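Local coordinates for CopN (Chlamydia pneumoniae, PDB 4NRH), which probably acts as a type III secretion gatekeeper of the YopN/MxiC family, forming a complex with the chaperone Scc3 that directs translocator secretion, at residues Asp17-Tyr22 with Leu68-Gln73; Ser24-Ile29 with Pro61-Thr66. One frame throughout, in Å; residues are numbered along the deposited sequence.

Interaction 1 of 2, residues Asp17-Tyr22 with Leu68-Gln73; sequences DLADKY and LDYLVQ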
loop_
_atom_site.group_PDB
_atom_site.type_symbol
_atom_site.label_atom_id
_atom_site.label_comp_id
_atom_site.label_asym_id
_atom_site.label_seq_id
_atom_site.Cartn_x
_atom_site.Cartn_y
_atom_site.Cartn_z
ATOM N N ASP A 17 -34.161 -22.339 18.185
ATOM C CA ASP A 17 -35.017 -21.168 18.340
ATOM C C ASP A 17 -34.272 -19.925 17.856
ATOM O O ASP A 17 -33.093 -20.001 17.513
ATOM C CB ASP A 17 -35.488 -21.014 19.794
ATOM C CG ASP A 17 -34.466 -20.325 20.682
ATOM O OD1 ASP A 17 -33.251 -20.537 20.488
ATOM O OD2 ASP A 17 -34.884 -19.566 21.581
ATOM N N LEU A 18 -34.960 -18.789 17.828
ATOM C CA LEU A 18 -34.400 -17.577 17.236
ATOM C C LEU A 18 -33.196 -17.041 18.010
ATOM O O LEU A 18 -32.243 -16.539 17.413
ATOM C CB LEU A 18 -35.473 -16.490 17.130
ATOM C CG LEU A 18 -35.022 -15.192 16.455
ATOM C CD1 LEU A 18 -34.541 -15.467 15.037
ATOM C CD2 LEU A 18 -36.143 -14.168 16.449
ATOM N N ALA A 19 -33.246 -17.142 19.334
ATOM C CA ALA A 19 -32.159 -16.660 20.181
ATOM C C ALA A 19 -30.844 -17.371 19.868
ATOM O O ALA A 19 -29.784 -16.747 19.833
ATOM C CB ALA A 19 -32.516 -16.833 21.647
ATOM N N ASP A 20 -30.924 -18.679 19.643
ATOM C CA ASP A 20 -29.750 -19.473 19.297
ATOM C C ASP A 20 -29.166 -19.076 17.943
ATOM O O ASP A 20 -27.954 -19.143 17.743
ATOM C CB ASP A 20 -30.093 -20.964 19.305
ATOM C CG ASP A 20 -30.426 -21.478 20.693
ATOM O OD1 ASP A 20 -30.079 -20.796 21.680
ATOM O OD2 ASP A 20 -31.041 -22.560 20.798
ATOM N N LYS A 21 -30.028 -18.670 17.014
ATOM C CA LYS A 21 -29.577 -18.272 15.681
ATOM C C LYS A 21 -28.792 -16.965 15.730
ATOM O O LYS A 21 -27.772 -16.821 15.055
ATOM C CB LYS A 21 -30.762 -18.140 14.720
ATOM C CG LYS A 21 -31.507 -19.441 14.467
ATOM C CD LYS A 21 -32.730 -19.217 13.592
ATOM C CE LYS A 21 -33.524 -20.502 13.414
ATOM N NZ LYS A 21 -32.702 -21.573 12.783
ATOM N N TYR A 22 -29.276 -16.015 16.524
ATOM C CA TYR A 22 -28.562 -14.763 16.755
ATOM C C TYR A 22 -27.186 -15.006 17.369
ATOM O O TYR A 22 -26.203 -14.365 16.997
ATOM C CB TYR A 22 -29.376 -13.841 17.668
ATOM C CG TYR A 22 -30.277 -12.867 16.943
ATOM C CD1 TYR A 22 -31.543 -13.244 16.515
ATOM C CD2 TYR A 22 -29.866 -11.562 16.702
ATOM C CE1 TYR A 22 -32.370 -12.351 15.856
ATOM C CE2 TYR A 22 -30.684 -10.663 16.045
ATOM C CZ TYR A 22 -31.936 -11.061 15.624
ATOM O OH TYR A 22 -32.753 -10.168 14.970
ATOM N N LEU A 68 -31.577 -5.961 20.988
ATOM C CA LEU A 68 -32.800 -5.241 20.653
ATOM C C LEU A 68 -33.390 -5.722 19.330
ATOM O O LEU A 68 -34.608 -5.859 19.204
ATOM C CB LEU A 68 -32.537 -3.736 20.602
ATOM C CG LEU A 68 -32.530 -3.064 21.976
ATOM C CD1 LEU A 68 -31.827 -1.722 21.918
ATOM C CD2 LEU A 68 -33.949 -2.911 22.508
ATOM N N ASP A 69 -32.531 -5.961 18.343
ATOM C CA ASP A 69 -32.966 -6.551 17.079
ATOM C C ASP A 69 -33.663 -7.884 17.325
ATOM O O ASP A 69 -34.688 -8.182 16.712
ATOM C CB ASP A 69 -31.783 -6.742 16.126
ATOM C CG ASP A 69 -31.175 -5.428 15.678
ATOM O OD1 ASP A 69 -31.911 -4.421 15.613
ATOM O OD2 ASP A 69 -29.963 -5.403 15.383
ATOM N N TYR A 70 -33.095 -8.684 18.222
ATOM C CA TYR A 70 -33.656 -9.987 18.556
ATOM C C TYR A 70 -35.016 -9.861 19.236
ATOM O O TYR A 70 -35.957 -10.576 18.892
ATOM C CB TYR A 70 -32.700 -10.774 19.459
ATOM C CG TYR A 70 -33.399 -11.841 20.271
ATOM C CD1 TYR A 70 -33.841 -13.015 19.675
ATOM C CD2 TYR A 70 -33.628 -11.671 21.631
ATOM C CE1 TYR A 70 -34.488 -13.990 20.409
ATOM C CE2 TYR A 70 -34.274 -12.642 22.374
ATOM C CZ TYR A 70 -34.701 -13.800 21.758
ATOM O OH TYR A 70 -35.344 -14.773 22.489
ATOM N N LEU A 71 -35.108 -8.953 20.204
ATOM C CA LEU A 71 -36.336 -8.762 20.972
ATOM C C LEU A 71 -37.496 -8.341 20.077
ATOM O O LEU A 71 -38.609 -8.851 20.208
ATOM C CB LEU A 71 -36.121 -7.723 22.074
ATOM C CG LEU A 71 -35.188 -8.129 23.216
ATOM C CD1 LEU A 71 -34.948 -6.956 24.154
ATOM C CD2 LEU A 71 -35.755 -9.321 23.972
ATOM N N VAL A 72 -37.228 -7.407 19.172
ATOM C CA VAL A 72 -38.230 -6.951 18.217
ATOM C C VAL A 72 -38.684 -8.089 17.303
ATOM O O VAL A 72 -39.873 -8.236 17.017
ATOM C CB VAL A 72 -37.688 -5.784 17.358
ATOM C CG1 VAL A 72 -38.612 -5.499 16.184
ATOM C CG2 VAL A 72 -37.506 -4.537 18.211
ATOM N N GLN A 73 -37.731 -8.905 16.866
ATOM C CA GLN A 73 -38.009 -9.969 15.907
ATOM C C GLN A 73 -38.733 -11.166 16.525
ATOM O O GLN A 73 -39.564 -11.795 15.873
ATOM C CB GLN A 73 -36.705 -10.436 15.249
ATOM C CG GLN A 73 -36.910 -11.309 14.019
ATOM C CD GLN A 73 -35.604 -11.748 13.387
ATOM O OE1 GLN A 73 -34.526 -11.299 13.780
ATOM N NE2 GLN A 73 -35.694 -12.632 12.402
HETATM O O HOH W 1 -35.877 -17.066 21.068
#
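Tyr22 lays one ring face against Tyr70, whose CB seats over the centre of that ring, 3.7 Å from its centroid and 3° off the ring normal, a CH-pi contact; CA of Tyr70 lies over the same face. The Tyr70 ring fits between Tyr22, Ala19 and Leu18. It presents an edge to the Tyr22 face in an edge-to-face pair with planes at 73°. Farther along that edge, CE1 of Tyr70 lies 3.6 Å from CA of Ala19, and Tyr70 OH touches Ala19 CB, while CG of Leu18 reaches the ring's edge. CD2 of Leu18 rests on CG of Gln73 at 3.8 Å, the two side chains roughly perpendicular. The hydroxyl of Tyr22 donates to OE1 of Gln73 over 2.4 Å, a distance too short to be taken literally. One water in the plane of the Tyr70 ring joins Tyr70 OH, Asp17 OD2 and Ala19 N, tying the tyrosine to the N-terminal turn that Asp17 caps through Asp20 N. The two helical segments run nearly antiparallel, at 154° with axes 10.5 Å apart; Leu34 of helix 31-40 touches both tyrosines, and helix 80-97 packs against Leu68, Leu71 and Val72.

Interaction 2 of 2, residues Ser24-Ile29 with Pro61-Thr66; sequences SGNSEI and PALQST. With NA (sodium ion), chain E.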
loop_
_atom_site.group_PDB
_atom_site.type_symbol
_atom_site.label_atom_id
_atom_site.label_comp_id
_atom_site.label_asym_id
_atom_site.label_seq_id
_atom_site.Cartn_x
_atom_site.Cartn_y
_atom_site.Cartn_z
ATOM N N SER A 24 -25.430 -17.916 17.493
ATOM C CA SER A 24 -24.674 -19.036 16.931
ATOM C C SER A 24 -23.258 -18.668 16.485
ATOM O O SER A 24 -22.297 -19.355 16.827
ATOM C CB SER A 24 -25.432 -19.640 15.748
ATOM O OG SER A 24 -24.736 -20.755 15.218
ATOM N N GLY A 25 -23.132 -17.586 15.723
ATOM C CA GLY A 25 -21.834 -17.150 15.239
ATOM C C GLY A 25 -21.285 -15.957 15.995
ATOM O O GLY A 25 -20.305 -15.343 15.573
ATOM N N ASN A 26 -21.917 -15.627 17.116
ATOM C CA ASN A 26 -21.531 -14.460 17.900
ATOM C C ASN A 26 -20.915 -14.894 19.229
ATOM O O ASN A 26 -21.613 -15.387 20.113
ATOM C CB ASN A 26 -22.748 -13.560 18.135
ATOM C CG ASN A 26 -22.383 -12.206 18.724
ATOM O OD1 ASN A 26 -21.383 -12.059 19.424
ATOM N ND2 ASN A 26 -23.217 -11.210 18.451
ATOM N N SER A 27 -19.607 -14.703 19.366
ATOM C CA SER A 27 -18.879 -15.200 20.531
ATOM C C SER A 27 -19.021 -14.315 21.770
ATOM O O SER A 27 -18.487 -14.641 22.830
ATOM C CB SER A 27 -17.396 -15.359 20.191
ATOM O OG SER A 27 -16.808 -14.106 19.881
ATOM N N GLU A 28 -19.734 -13.201 21.644
ATOM C CA GLU A 28 -19.905 -12.295 22.778
ATOM C C GLU A 28 -21.292 -12.375 23.410
ATOM O O GLU A 28 -21.596 -11.632 24.343
ATOM C CB GLU A 28 -19.614 -10.851 22.358
ATOM C CG GLU A 28 -18.146 -10.569 22.088
ATOM C CD GLU A 28 -17.903 -9.142 21.639
ATOM O OE1 GLU A 28 -17.710 -8.270 22.514
ATOM O OE2 GLU A 28 -17.904 -8.891 20.416
ATOM N N ILE A 29 -22.133 -13.275 22.908
ATOM C CA ILE A 29 -23.450 -13.473 23.501
ATOM C C ILE A 29 -23.977 -14.883 23.239
ATOM O O ILE A 29 -23.618 -15.522 22.249
ATOM C CB ILE A 29 -24.464 -12.424 22.979
ATOM C CG1 ILE A 29 -25.605 -12.232 23.982
ATOM C CG2 ILE A 29 -24.994 -12.811 21.607
ATOM C CD1 ILE A 29 -26.349 -10.929 23.816
ATOM N N PRO A 61 -22.632 -1.695 23.910
ATOM C CA PRO A 61 -23.662 -1.051 23.084
ATOM C C PRO A 61 -23.969 -1.797 21.783
ATOM O O PRO A 61 -25.123 -1.817 21.352
ATOM C CB PRO A 61 -23.056 0.320 22.783
ATOM C CG PRO A 61 -22.173 0.594 23.947
ATOM C CD PRO A 61 -21.597 -0.737 24.339
ATOM N N ALA A 62 -22.952 -2.393 21.167
ATOM C CA ALA A 62 -23.144 -3.143 19.931
ATOM C C ALA A 62 -23.990 -4.385 20.178
ATOM O O ALA A 62 -24.867 -4.722 19.382
ATOM C CB ALA A 62 -21.805 -3.522 19.321
ATOM N N LEU A 63 -23.717 -5.065 21.287
ATOM C CA LEU A 63 -24.484 -6.246 21.670
ATOM C C LEU A 63 -25.869 -5.846 22.174
ATOM O O LEU A 63 -26.837 -6.586 21.999
ATOM C CB LEU A 63 -23.739 -7.061 22.730
ATOM C CG LEU A 63 -22.665 -8.039 22.241
ATOM C CD1 LEU A 63 -23.256 -9.024 21.241
ATOM C CD2 LEU A 63 -21.464 -7.319 21.646
ATOM N N GLN A 64 -25.955 -4.681 22.813
ATOM C CA GLN A 64 -27.244 -4.124 23.214
ATOM C C GLN A 64 -28.123 -3.921 21.988
ATOM O O GLN A 64 -29.312 -4.245 21.996
ATOM C CB GLN A 64 -27.068 -2.794 23.951
ATOM C CG GLN A 64 -26.340 -2.891 25.280
ATOM C CD GLN A 64 -26.069 -1.531 25.893
ATOM O OE1 GLN A 64 -26.443 -0.501 25.333
ATOM N NE2 GLN A 64 -25.415 -1.522 27.049
ATOM N N SER A 65 -27.520 -3.376 20.934
ATOM C CA SER A 65 -28.215 -3.130 19.678
ATOM C C SER A 65 -28.615 -4.443 19.015
ATOM O O SER A 65 -29.673 -4.540 18.394
ATOM C CB SER A 65 -27.336 -2.305 18.733
ATOM O OG SER A 65 -28.023 -1.996 17.535
ATOM N N THR A 66 -27.757 -5.450 19.151
ATOM C CA THR A 66 -28.036 -6.777 18.618
ATOM C C THR A 66 -29.197 -7.430 19.363
ATOM O O THR A 66 -30.094 -8.010 18.749
ATOM C CB THR A 66 -26.796 -7.690 18.706
ATOM O OG1 THR A 66 -25.738 -7.144 17.909
ATOM C CG2 THR A 66 -27.125 -9.094 18.216
HETATM NA NA NA E . -22.484 -17.418 21.026
HETATM O O HOH W 2 -20.811 -18.486 19.279
HETATM O O HOH W 3 -23.870 -19.093 21.675
HETATM O O HOH W 4 -20.905 -17.345 23.384
#
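The backbone of 24-29 leaves helix 18-24 and folds into a type I beta turn from Asn26 to Ile29, whose nearest CA pair with helix 61-74 is Ile29 and Leu63, 7.5 Å apart. Within this turn lies an Asx turn: Glu28 N donates to OD1 of Asn26 at 3.0 Å, with an N-H...O angle of 159°. The same OD1 also accepts from Gln112 NE2, so two donors grip the buried amide oxygen.

Leu63 is the central side chain of the contact, and its two methyls divide the work. CD1 faces the amide of Asn26, 3.5 Å from its ND2, and also meets CB of Ile29 at 4.0 Å; the Ile29 and Leu63 side chains lie alongside, pointing opposite ways. CD2 of Leu63 packs against CB and the carboxylate of Glu28, 4.0 Å from OE1 of that residue. OE2 of Glu28 takes both a salt bridge to Arg126 and a hydrogen bond from Gln112. Thr66 adds a more distant methyl beside Asn26, and Leu108 of helix 108-115 touches Asn26, Glu28, Leu63 and Thr66. No hydrogen bond crosses between the two segments, so the contact rests on van der Waals packing.

Two carbonyls of the loop, Asn26 O and Ile29 O, bind a sodium ion, together with Ala23 O and three waters. Coordination by both ends of the beta turn is consistent with the ion helping to fix the loop's course. On the helix, Ala62 O accepts from Thr66 N and, from the opposite face of its plane, from Thr66 OG1 at 3.0 Å.

How the interactions relate
Interactions 1 and 2 have centres about 10 Å apart, and all four of their segments fall within the HrpJ-like domain. Both use helix 61-74: interaction 2 takes its first half, residues 61-66, and interaction 1 its later part, 68-73. Along the chain the order is 17-22, 24-29, 61-66, 68-73, so the pairing of 24-29 with 61-66 falls between the ends of the outer pair. Helix 18-24 and the sodium-binding loop after it thus run back along one helix in antiparallel order, which joins the start of the modelled chain to the helices of this domain. The two contacts meet directly where Tyr22 CE2 lies 3.8 Å from Thr66 O.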